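Tryptophanyl-tRNA synthetase (Campylobacter jejuni subsp. jejuni, PDB 3TZL) catalyses the ATP-dependent attachment of tryptophan to tRNA(Trp), working as a homodimeric class I aminoacyl-tRNA synthetase. Local coordinates at the interface of chains A and B. Residues are numbered along the deposited sequence; one frame, centred on the assembly and turned at random. Chains: chain A/B, Tryptophanyl-tRNA synthetase.

Contact 1: the interface of chains A and B. Residues chain A 319-321; chain B 47, 50-53, 56.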
ATOM      1  N   LYS A 319       3.659  10.326 -14.421  1.00 36.69           N
ATOM      2  CA  LYS A 319       2.337  10.872 -14.148  1.00 34.26           C
ATOM      3  C   LYS A 319       2.163  11.340 -12.714  1.00 35.21           C
ATOM      4  O   LYS A 319       1.414  12.277 -12.461  1.00 34.63           O
ATOM      5  CB  LYS A 319       1.262   9.834 -14.484  1.00 32.17           C
ATOM      6  CG  LYS A 319       1.214   9.479 -15.964  1.00 33.57           C
ATOM      7  CD  LYS A 319       0.980  10.711 -16.820  1.00 35.04           C
ATOM      8  CE  LYS A 319       0.778  10.328 -18.280  1.00 39.68           C
ATOM      9  NZ  LYS A 319       0.365  11.509 -19.111  1.00 46.41           N
ATOM     10  N   ILE A 320       2.847  10.685 -11.776  1.00 33.82           N
ATOM     11  CA  ILE A 320       2.628  10.950 -10.352  1.00 35.21           C
ATOM     12  C   ILE A 320       3.789  11.726  -9.717  1.00 33.54           C
ATOM     13  O   ILE A 320       3.699  12.143  -8.572  1.00 34.92           O
ATOM     14  CB  ILE A 320       2.334   9.643  -9.550  1.00 36.29           C
ATOM     15  CG1 ILE A 320       1.706   9.961  -8.191  1.00 34.45           C
ATOM     16  CG2 ILE A 320       3.601   8.808  -9.367  1.00 35.05           C
ATOM     17  CD1 ILE A 320       0.527  10.929  -8.236  1.00 34.84           C
ATOM     18  N   GLY A 321       4.865  11.927 -10.474  1.00 34.15           N
ATOM     19  CA  GLY A 321       5.963  12.777 -10.036  1.00 37.76           C
ATOM     20  C   GLY A 321       7.068  12.087  -9.245  1.00 40.62           C
ATOM     21  O   GLY A 321       7.790  12.731  -8.483  1.00 38.56           O
TER
HETATM   22  N   MSE B  47      -0.017  12.601  -2.317  1.00 28.64           N
HETATM   23  CA  MSE B  47      -0.754  12.075  -3.454  1.00 31.37           C
HETATM   24  C   MSE B  47      -2.255  11.965  -3.207  1.00 33.48           C
HETATM   25  O   MSE B  47      -3.001  11.754  -4.159  1.00 35.33           O
HETATM   26  CB  MSE B  47      -0.213  10.732  -3.884  1.00 35.24           C
HETATM   27  CG  MSE B  47       1.271  10.750  -4.092  1.00 35.44           C
HETATM   28 SE   MSE B  47       1.985   9.015  -4.583  0.73 37.22          SE
HETATM   29  CE  MSE B  47       3.864   9.581  -4.809  1.00 27.39           C
ATOM     30  N   SER B  50      -3.656  15.439  -4.638  1.00 39.26           N
ATOM     31  CA  SER B  50      -3.277  15.816  -6.004  1.00 41.28           C
ATOM     32  C   SER B  50      -2.721  14.625  -6.763  1.00 37.74           C
ATOM     33  O   SER B  50      -1.989  13.815  -6.208  1.00 41.19           O
ATOM     34  CB  SER B  50      -2.236  16.954  -6.009  1.00 43.70           C
ATOM     35  OG  SER B  50      -1.840  17.310  -7.339  1.00 36.43           O
ATOM     36  N   GLN B  51      -3.067  14.532  -8.038  1.00 34.03           N
ATOM     37  CA  GLN B  51      -2.438  13.555  -8.916  1.00 39.78           C
ATOM     38  C   GLN B  51      -1.748  14.247 -10.112  1.00 40.34           C
ATOM     39  O   GLN B  51      -1.541  13.643 -11.174  1.00 37.87           O
ATOM     40  CB  GLN B  51      -3.451  12.474  -9.326  1.00 39.03           C
ATOM     41  CG  GLN B  51      -4.048  11.715  -8.095  1.00 40.69           C
ATOM     42  CD  GLN B  51      -5.192  12.472  -7.415  1.00 40.10           C
ATOM     43  OE1 GLN B  51      -6.118  12.943  -8.073  1.00 35.98           O
ATOM     44  NE2 GLN B  51      -5.130  12.580  -6.096  1.00 41.79           N
ATOM     45  N   ASP B  52      -1.377  15.513  -9.902  1.00 34.82           N
ATOM     46  CA  ASP B  52      -0.645  16.309 -10.893  1.00 38.75           C
ATOM     47  C   ASP B  52       0.845  16.081 -10.662  1.00 37.55           C
ATOM     48  O   ASP B  52       1.464  16.769  -9.847  1.00 36.20           O
ATOM     49  CB  ASP B  52      -0.985  17.801 -10.718  1.00 38.34           C
ATOM     50  CG  ASP B  52      -0.394  18.693 -11.818  1.00 47.31           C
ATOM     51  OD1 ASP B  52       0.490  18.232 -12.577  1.00 50.53           O
ATOM     52  OD2 ASP B  52      -0.817  19.875 -11.912  1.00 47.70           O
ATOM     53  N   GLY B  53       1.418  15.122 -11.381  1.00 39.89           N
ATOM     54  CA  GLY B  53       2.753  14.637 -11.060  1.00 40.07           C
ATOM     55  C   GLY B  53       3.823  15.688 -11.236  1.00 41.94           C
ATOM     56  O   GLY B  53       4.779  15.755 -10.462  1.00 39.40           O
ATOM     57  N   LEU B  56       3.670  17.799  -8.150  1.00 38.41           N
ATOM     58  CA  LEU B  56       4.053  17.012  -6.983  1.00 33.32           C
ATOM     59  C   LEU B  56       5.562  16.862  -6.884  1.00 35.45           C
ATOM     60  O   LEU B  56       6.141  16.968  -5.796  1.00 33.86           O
ATOM     61  CB  LEU B  56       3.389  15.640  -7.054  1.00 29.19           C
ATOM     62  CG  LEU B  56       1.885  15.720  -6.834  1.00 33.10           C
ATOM     63  CD1 LEU B  56       1.244  14.343  -6.972  1.00 30.09           C
ATOM     64  CD2 LEU B  56       1.622  16.317  -5.435  1.00 34.75           C
TER
HETATM   65  O   HOH W   1       0.135  14.051 -14.143  1.00 31.30           O

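Contact 2: the interface of chains A and B. Residues chain A 51-54; chain B 98, 167, 319-320.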
ATOM      1  N   GLN A  51      -2.038 -14.401   9.475  1.00 36.54           N
ATOM      2  CA  GLN A  51      -0.731 -13.807   9.729  1.00 35.70           C
ATOM      3  C   GLN A  51       0.197 -14.816  10.426  1.00 35.44           C
ATOM      4  O   GLN A  51       1.120 -14.429  11.141  1.00 33.80           O
ATOM      5  CB  GLN A  51      -0.871 -12.514  10.554  1.00 38.31           C
ATOM      6  CG  GLN A  51      -1.736 -11.436   9.871  1.00 41.14           C
ATOM      7  CD  GLN A  51      -3.240 -11.703  10.014  1.00 42.78           C
ATOM      8  OE1 GLN A  51      -3.748 -11.849  11.125  1.00 44.54           O
ATOM      9  NE2 GLN A  51      -3.950 -11.767   8.889  1.00 39.03           N
ATOM     10  N   ASP A  52      -0.055 -16.108  10.214  1.00 29.94           N
ATOM     11  CA  ASP A  52       0.845 -17.155  10.698  1.00 32.54           C
ATOM     12  C   ASP A  52       1.907 -17.362   9.634  1.00 34.47           C
ATOM     13  O   ASP A  52       1.704 -18.116   8.680  1.00 35.16           O
ATOM     14  CB  ASP A  52       0.074 -18.457  10.945  1.00 35.00           C
ATOM     15  CG  ASP A  52       0.972 -19.621  11.352  1.00 40.83           C
ATOM     16  OD1 ASP A  52       2.210 -19.496  11.318  1.00 38.23           O
ATOM     17  OD2 ASP A  52       0.431 -20.693  11.700  1.00 44.22           O
ATOM     18  N   GLY A  53       3.050 -16.704   9.811  1.00 33.13           N
ATOM     19  CA  GLY A  53       4.060 -16.613   8.767  1.00 34.57           C
ATOM     20  C   GLY A  53       4.706 -17.926   8.380  1.00 37.85           C
ATOM     21  O   GLY A  53       5.078 -18.133   7.231  1.00 37.58           O
ATOM     22  N   GLU A  54       4.845 -18.823   9.344  1.00 36.66           N
ATOM     23  CA  GLU A  54       5.492 -20.094   9.086  1.00 36.91           C
ATOM     24  C   GLU A  54       4.610 -20.918   8.139  1.00 34.64           C
ATOM     25  O   GLU A  54       5.089 -21.533   7.198  1.00 36.82           O
ATOM     26  CB  GLU A  54       5.770 -20.828  10.410  1.00 40.87           C
ATOM     27  CG  GLU A  54       6.477 -19.951  11.493  1.00114.27           C
ATOM     28  CD  GLU A  54       5.572 -18.888  12.167  1.00 90.78           C
ATOM     29  OE1 GLU A  54       4.459 -19.231  12.616  1.00 89.45           O
ATOM     30  OE2 GLU A  54       5.983 -17.706  12.256  1.00 90.42           O
TER
ATOM     31  N   PHE B  98      -3.893  -5.780  10.471  1.00 32.95           N
ATOM     32  CA  PHE B  98      -4.084  -5.596  11.898  1.00 33.12           C
ATOM     33  C   PHE B  98      -4.885  -4.347  12.204  1.00 32.91           C
ATOM     34  O   PHE B  98      -4.938  -3.903  13.344  1.00 35.80           O
ATOM     35  CB  PHE B  98      -2.733  -5.500  12.601  1.00 34.60           C
ATOM     36  CG  PHE B  98      -1.908  -6.748  12.513  1.00 32.78           C
ATOM     37  CD1 PHE B  98      -2.014  -7.744  13.488  1.00 33.78           C
ATOM     38  CD2 PHE B  98      -0.991  -6.908  11.485  1.00 30.85           C
ATOM     39  CE1 PHE B  98      -1.234  -8.887  13.424  1.00 31.60           C
ATOM     40  CE2 PHE B  98      -0.194  -8.046  11.414  1.00 30.68           C
ATOM     41  CZ  PHE B  98      -0.319  -9.038  12.385  1.00 32.14           C
ATOM     42  N   TRP B 167       2.525 -11.128  17.624  1.00 38.68           N
ATOM     43  CA  TRP B 167       3.859 -11.513  17.163  1.00 34.09           C
ATOM     44  C   TRP B 167       5.004 -11.336  18.184  1.00 38.30           C
ATOM     45  O   TRP B 167       6.127 -11.781  17.946  1.00 39.38           O
ATOM     46  CB  TRP B 167       4.201 -10.734  15.891  1.00 29.01           C
ATOM     47  CG  TRP B 167       3.560 -11.231  14.636  1.00 30.98           C
ATOM     48  CD1 TRP B 167       2.890 -12.424  14.451  1.00 33.08           C
ATOM     49  CD2 TRP B 167       3.545 -10.563  13.373  1.00 35.60           C
ATOM     50  NE1 TRP B 167       2.463 -12.528  13.149  1.00 30.82           N
ATOM     51  CE2 TRP B 167       2.844 -11.399  12.467  1.00 36.37           C
ATOM     52  CE3 TRP B 167       4.053  -9.335  12.915  1.00 35.93           C
ATOM     53  CZ2 TRP B 167       2.637 -11.044  11.139  1.00 31.83           C
ATOM     54  CZ3 TRP B 167       3.849  -8.987  11.590  1.00 31.29           C
ATOM     55  CH2 TRP B 167       3.147  -9.839  10.719  1.00 33.32           C
ATOM     56  N   LYS B 319       8.062 -13.029  10.688  1.00 35.34           N
ATOM     57  CA  LYS B 319       6.724 -13.245  11.253  1.00 35.97           C
ATOM     58  C   LYS B 319       5.626 -13.441  10.211  1.00 36.01           C
ATOM     59  O   LYS B 319       4.624 -14.095  10.493  1.00 35.42           O
ATOM     60  CB  LYS B 319       6.337 -12.108  12.207  1.00 33.32           C
ATOM     61  CG  LYS B 319       7.356 -11.850  13.321  1.00 36.55           C
ATOM     62  CD  LYS B 319       7.674 -13.128  14.088  1.00 41.19           C
ATOM     63  CE  LYS B 319       6.622 -13.451  15.111  1.00 50.53           C
ATOM     64  NZ  LYS B 319       6.698 -14.870  15.561  1.00 60.43           N
ATOM     65  N   ILE B 320       5.796 -12.866   9.017  1.00 32.32           N
ATOM     66  CA  ILE B 320       4.729 -12.905   8.010  1.00 35.22           C
ATOM     67  C   ILE B 320       5.039 -13.935   6.917  1.00 37.68           C
ATOM     68  O   ILE B 320       4.198 -14.245   6.063  1.00 37.32           O
ATOM     69  CB  ILE B 320       4.486 -11.511   7.379  1.00 31.48           C
ATOM     70  CG1 ILE B 320       3.130 -11.463   6.660  1.00 33.26           C
ATOM     71  CG2 ILE B 320       5.597 -11.180   6.413  1.00 22.54           C
ATOM     72  CD1 ILE B 320       1.916 -11.631   7.582  1.00 26.93           C
TER
HETATM   73  O   HOH W   2       4.151 -15.811  12.743  1.00 36.62           O

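Contact 3: the interface of chains A and B. Residues chain A 44-45, 47-48, 89, 92, 123, 130; chain B 93.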
ATOM      1  N   TYR A  44       0.692 -11.960  -1.089  1.00 27.57           N
ATOM      2  CA  TYR A  44       0.262 -10.743  -0.376  1.00 26.33           C
ATOM      3  C   TYR A  44      -1.223 -10.897  -0.032  1.00 28.01           C
ATOM      4  O   TYR A  44      -1.675 -10.563   1.063  1.00 29.88           O
ATOM      5  CB  TYR A  44       0.437  -9.481  -1.246  1.00 25.61           C
ATOM      6  CG  TYR A  44       1.835  -8.885  -1.288  1.00 29.58           C
ATOM      7  CD1 TYR A  44       2.670  -8.900  -0.171  1.00 35.46           C
ATOM      8  CD2 TYR A  44       2.311  -8.276  -2.441  1.00 25.67           C
ATOM      9  CE1 TYR A  44       3.957  -8.318  -0.208  1.00 29.34           C
ATOM     10  CE2 TYR A  44       3.585  -7.706  -2.494  1.00 27.95           C
ATOM     11  CZ  TYR A  44       4.401  -7.730  -1.382  1.00 30.29           C
ATOM     12  OH  TYR A  44       5.658  -7.149  -1.452  1.00 26.96           O
ATOM     13  N   HIS A  45      -2.004 -11.380  -0.990  1.00 28.77           N
ATOM     14  CA  HIS A  45      -3.437 -11.543  -0.750  1.00 30.81           C
ATOM     15  C   HIS A  45      -3.736 -12.598   0.324  1.00 30.72           C
ATOM     16  O   HIS A  45      -4.684 -12.458   1.075  1.00 30.92           O
ATOM     17  CB  HIS A  45      -4.162 -11.844  -2.053  1.00 27.62           C
ATOM     18  CG  HIS A  45      -4.475 -10.613  -2.851  1.00 29.65           C
ATOM     19  ND1 HIS A  45      -3.733 -10.220  -3.944  1.00 29.98           N
ATOM     20  CD2 HIS A  45      -5.436  -9.673  -2.680  1.00 24.28           C
ATOM     21  CE1 HIS A  45      -4.237  -9.092  -4.430  1.00 30.94           C
ATOM     22  NE2 HIS A  45      -5.272  -8.749  -3.691  1.00 34.68           N
HETATM   23  N   MSE A  47      -2.241 -12.967   2.999  1.00 30.45           N
HETATM   24  CA  MSE A  47      -2.099 -12.353   4.327  1.00 29.12           C
HETATM   25  C   MSE A  47      -3.391 -11.751   4.857  1.00 29.02           C
HETATM   26  O   MSE A  47      -3.459 -11.341   6.027  1.00 24.20           O
HETATM   27  CB  MSE A  47      -1.047 -11.237   4.293  1.00 33.65           C
HETATM   28  CG  MSE A  47       0.341 -11.684   3.928  1.00 34.04           C
HETATM   29 SE   MSE A  47       1.568 -10.209   3.514  0.79 38.04          SE
HETATM   30  CE  MSE A  47       3.094 -11.309   3.041  1.00 31.06           C
ATOM     31  N   THR A  48      -4.413 -11.631   4.011  1.00 32.62           N
ATOM     32  CA  THR A  48      -5.683 -11.072   4.500  1.00 36.02           C
ATOM     33  C   THR A  48      -6.466 -12.084   5.323  1.00 40.15           C
ATOM     34  O   THR A  48      -7.369 -11.703   6.064  1.00 48.29           O
ATOM     35  CB  THR A  48      -6.608 -10.522   3.387  1.00 33.82           C
ATOM     36  OG1 THR A  48      -7.025 -11.598   2.531  1.00 34.63           O
ATOM     37  CG2 THR A  48      -5.874  -9.458   2.560  1.00 31.62           C
HETATM   38  N   MSE A  89       3.117  -2.918  -4.896  1.00 35.32           N
HETATM   39  CA  MSE A  89       2.735  -2.201  -3.668  1.00 37.21           C
HETATM   40  C   MSE A  89       2.562  -0.710  -3.864  1.00 35.05           C
HETATM   41  O   MSE A  89       1.641  -0.102  -3.329  1.00 39.60           O
HETATM   42  CB  MSE A  89       3.762  -2.415  -2.562  1.00 38.69           C
HETATM   43  CG  MSE A  89       3.768  -3.805  -2.050  1.00 46.97           C
HETATM   44 SE   MSE A  89       2.485  -4.161  -0.609  0.78 57.55          SE
HETATM   45  CE  MSE A  89       0.781  -3.564  -1.241  1.00 19.86           C
ATOM     46  N   TYR A  92      -0.514  -0.070  -6.043  1.00 30.20           N
ATOM     47  CA  TYR A  92      -1.598  -0.178  -5.076  1.00 29.40           C
ATOM     48  C   TYR A  92      -1.912   1.166  -4.392  1.00 27.04           C
ATOM     49  O   TYR A  92      -3.046   1.654  -4.473  1.00 28.50           O
ATOM     50  CB  TYR A  92      -1.221  -1.244  -4.055  1.00 28.87           C
ATOM     51  CG  TYR A  92      -2.063  -1.308  -2.818  1.00 31.51           C
ATOM     52  CD1 TYR A  92      -3.446  -1.466  -2.881  1.00 33.02           C
ATOM     53  CD2 TYR A  92      -1.464  -1.288  -1.577  1.00 29.92           C
ATOM     54  CE1 TYR A  92      -4.207  -1.561  -1.719  1.00 33.72           C
ATOM     55  CE2 TYR A  92      -2.188  -1.380  -0.434  1.00 27.35           C
ATOM     56  CZ  TYR A  92      -3.563  -1.515  -0.496  1.00 33.00           C
ATOM     57  OH  TYR A  92      -4.253  -1.609   0.683  1.00 33.88           O
ATOM     58  N   GLY A 123      -7.208  -4.642   5.446  1.00 30.65           N
ATOM     59  CA  GLY A 123      -6.612  -5.440   4.395  1.00 24.46           C
ATOM     60  C   GLY A 123      -7.653  -6.214   3.598  1.00 26.75           C
ATOM     61  O   GLY A 123      -7.592  -6.278   2.361  1.00 30.43           O
ATOM     62  N   LEU A 130      -5.559  -3.856  -4.279  1.00 32.51           N
ATOM     63  CA  LEU A 130      -4.300  -4.541  -4.525  1.00 26.68           C
ATOM     64  C   LEU A 130      -4.378  -5.446  -5.749  1.00 26.80           C
ATOM     65  O   LEU A 130      -3.456  -5.484  -6.579  1.00 31.58           O
ATOM     66  CB  LEU A 130      -3.878  -5.342  -3.292  1.00 28.90           C
ATOM     67  CG  LEU A 130      -2.556  -6.081  -3.511  1.00 34.88           C
ATOM     68  CD1 LEU A 130      -1.418  -5.097  -3.844  1.00 29.84           C
ATOM     69  CD2 LEU A 130      -2.219  -6.930  -2.298  1.00 31.76           C
TER
ATOM     70  N   TRP B  93       0.851  -2.398   3.895  1.00 28.65           N
ATOM     71  CA  TRP B  93      -0.016  -3.542   3.590  1.00 28.80           C
ATOM     72  C   TRP B  93      -0.080  -4.544   4.753  1.00 32.49           C
ATOM     73  O   TRP B  93      -1.147  -5.056   5.090  1.00 32.60           O
ATOM     74  CB  TRP B  93       0.468  -4.259   2.336  1.00 31.94           C
ATOM     75  CG  TRP B  93      -0.222  -5.571   2.083  1.00 34.42           C
ATOM     76  CD1 TRP B  93       0.331  -6.820   2.177  1.00 35.13           C
ATOM     77  CD2 TRP B  93      -1.588  -5.766   1.689  1.00 35.05           C
ATOM     78  NE1 TRP B  93      -0.603  -7.779   1.877  1.00 30.82           N
ATOM     79  CE2 TRP B  93      -1.789  -7.164   1.558  1.00 30.72           C
ATOM     80  CE3 TRP B  93      -2.664  -4.897   1.432  1.00 29.25           C
ATOM     81  CZ2 TRP B  93      -3.025  -7.718   1.185  1.00 27.80           C
ATOM     82  CZ3 TRP B  93      -3.903  -5.453   1.062  1.00 30.64           C
ATOM     83  CH2 TRP B  93      -4.066  -6.851   0.941  1.00 30.08           C
TER

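Contact 1: the interface of chains A and B
With CG1 of A:Ile320 turned away from its own backbone nitrogen (chi1 -163°) and a further bend at chi2 of 49°, the side chain reaches over to B:Met47 and B:Leu56. Two successive carbons of this branch share the work: the methylene CG1 meets the selenium SE of B:Met47, a selenomethionine, at 3.7 Å, and the terminal methyl CD1 lies 3.7 Å from the methyl CD1 of B:Leu56. The B:Met47 chain is extended beyond CG and runs at about a right angle to the isoleucine. Backbone packs on backbone: CA of A:Ile320 is 3.8 Å from CA of B:Gly53, where there is no side chain to keep the two main chains apart. The carbonyl O of A:Lys319 comes within 3.0 Å of the amide N of B:Gly53, but that N-H points away from it, toward a water. Water 1 links the two instead, 2.8 Å from A:Lys319 O and 3.2 Å from B:Gly53 N. Behind the contact, NE2 of B:Gln51 donates to the carbonyl O of B:Met47 at 3.0 Å, with the acceptor nearly in the amide plane. The patch joins the C-terminal end of helix 291-320 in chain A to the loop before helix 53-70 and that helix's first turn in chain B.

Contact 2: the interface of chains A and B
This is a peripheral patch of the homodimer interface of a class I aminoacyl-tRNA synthetase, where a loop of one subunit is held against the C-terminal helix and a tryptophan of the other. B:Trp167 presents its indole edge to A:Gln51: NE1 donates to the backbone carbonyl O of A:Gln51 at 3.1 Å, with an angle of 153° at the hydrogen. Donor and acceptor lie in each other's planes, and the bond helps set how the indole is turned against the peptide. The indole is braced within its own chain, CB of B:Lys319 sitting 3.4 Å above the plane over the ring centre and CZ of B:Phe98 near the rim of the opposite face. The A:Gln51 side chain, bent at chi2 (79°), runs past B:Phe98 in the opposite direction. Its CG touches CZ of that ring at 3.8 Å, and CB meets CZ2 of B:Trp167 at 3.8 Å, while the amide plane stands 69° from the phenylalanine ring. Nearby, water 2 bridges O of B:Lys319, at 2.9 Å, and N of A:Gly53, at 3.3 Å, and also touches OE2 of the poorly ordered A:Glu54. CD1 of B:Ile320 lies in plane at the indole edge, 4.0 Å from CA of A:Gln51.

Contact 3: the interface of chains A and B
A tryptophan-in-pocket contact forms this inner part of the homodimer interface: B:Trp93 inserts its indole between helices of chain A, keying one subunit into the other, and buries 127 Å². Its CG points away from the backbone nitrogen (chi1 170°), carrying the ring across. Methyl CD2 of A:Leu130 sits over one indole face in a CH-pi contact, 3.7 Å from the six-membered centroid of B:Trp93, and also lies 3.6 Å above the ring plane of tryptophan-binding A:His45. The carbonyl O of A:Tyr44 lies at the indole edge, 3.1 Å from NE1 of B:Trp93 in a weak, bent hydrogen bond. The ring of A:Tyr44 meets the five-membered ring edge-to-face, the planes 69° apart. At another edge the hydroxyl OH of A:Tyr92 lies 3.7 Å from CE3 of B:Trp93. SE of A:Met89, a selenomethionine bent at chi2 and chi3, is 3.6 Å from CB of B:Trp93, and SE of A:Met47 is 3.6 Å from NE1 of the same indole. CG2 of A:Thr48 touches CH2 of B:Trp93 at 3.6 Å; the threonine is steadied by its OG1, which donates to the carbonyl O of A:His45 at 2.9 Å. B:Trp93 belongs to helix 87-96; the pocket is built from helices 43-46, 87-95 and 122-137 of chain A and the loop after 43-46.

Contacts 1 and 2 are near-twins: each sets the end of helix 291-320 of one chain, residues 319 and 320, against the loop residues 51 to 53 of the other, with the chains exchanged. Their C-alpha centres lie about 34 Å apart, on opposite flanks of the dimer. Contact 3 lies between, about 23 Å from contact 1 and 14 Å from contact 2. Residue 47 serves both contact 1 and contact 3, in opposite subunits. Because A:Leu130 in contact 3 touches both the partner's tryptophan and A:His45, which lines the tryptophan pocket, the dimer interface borders the active site, and the two subunits may influence each other there.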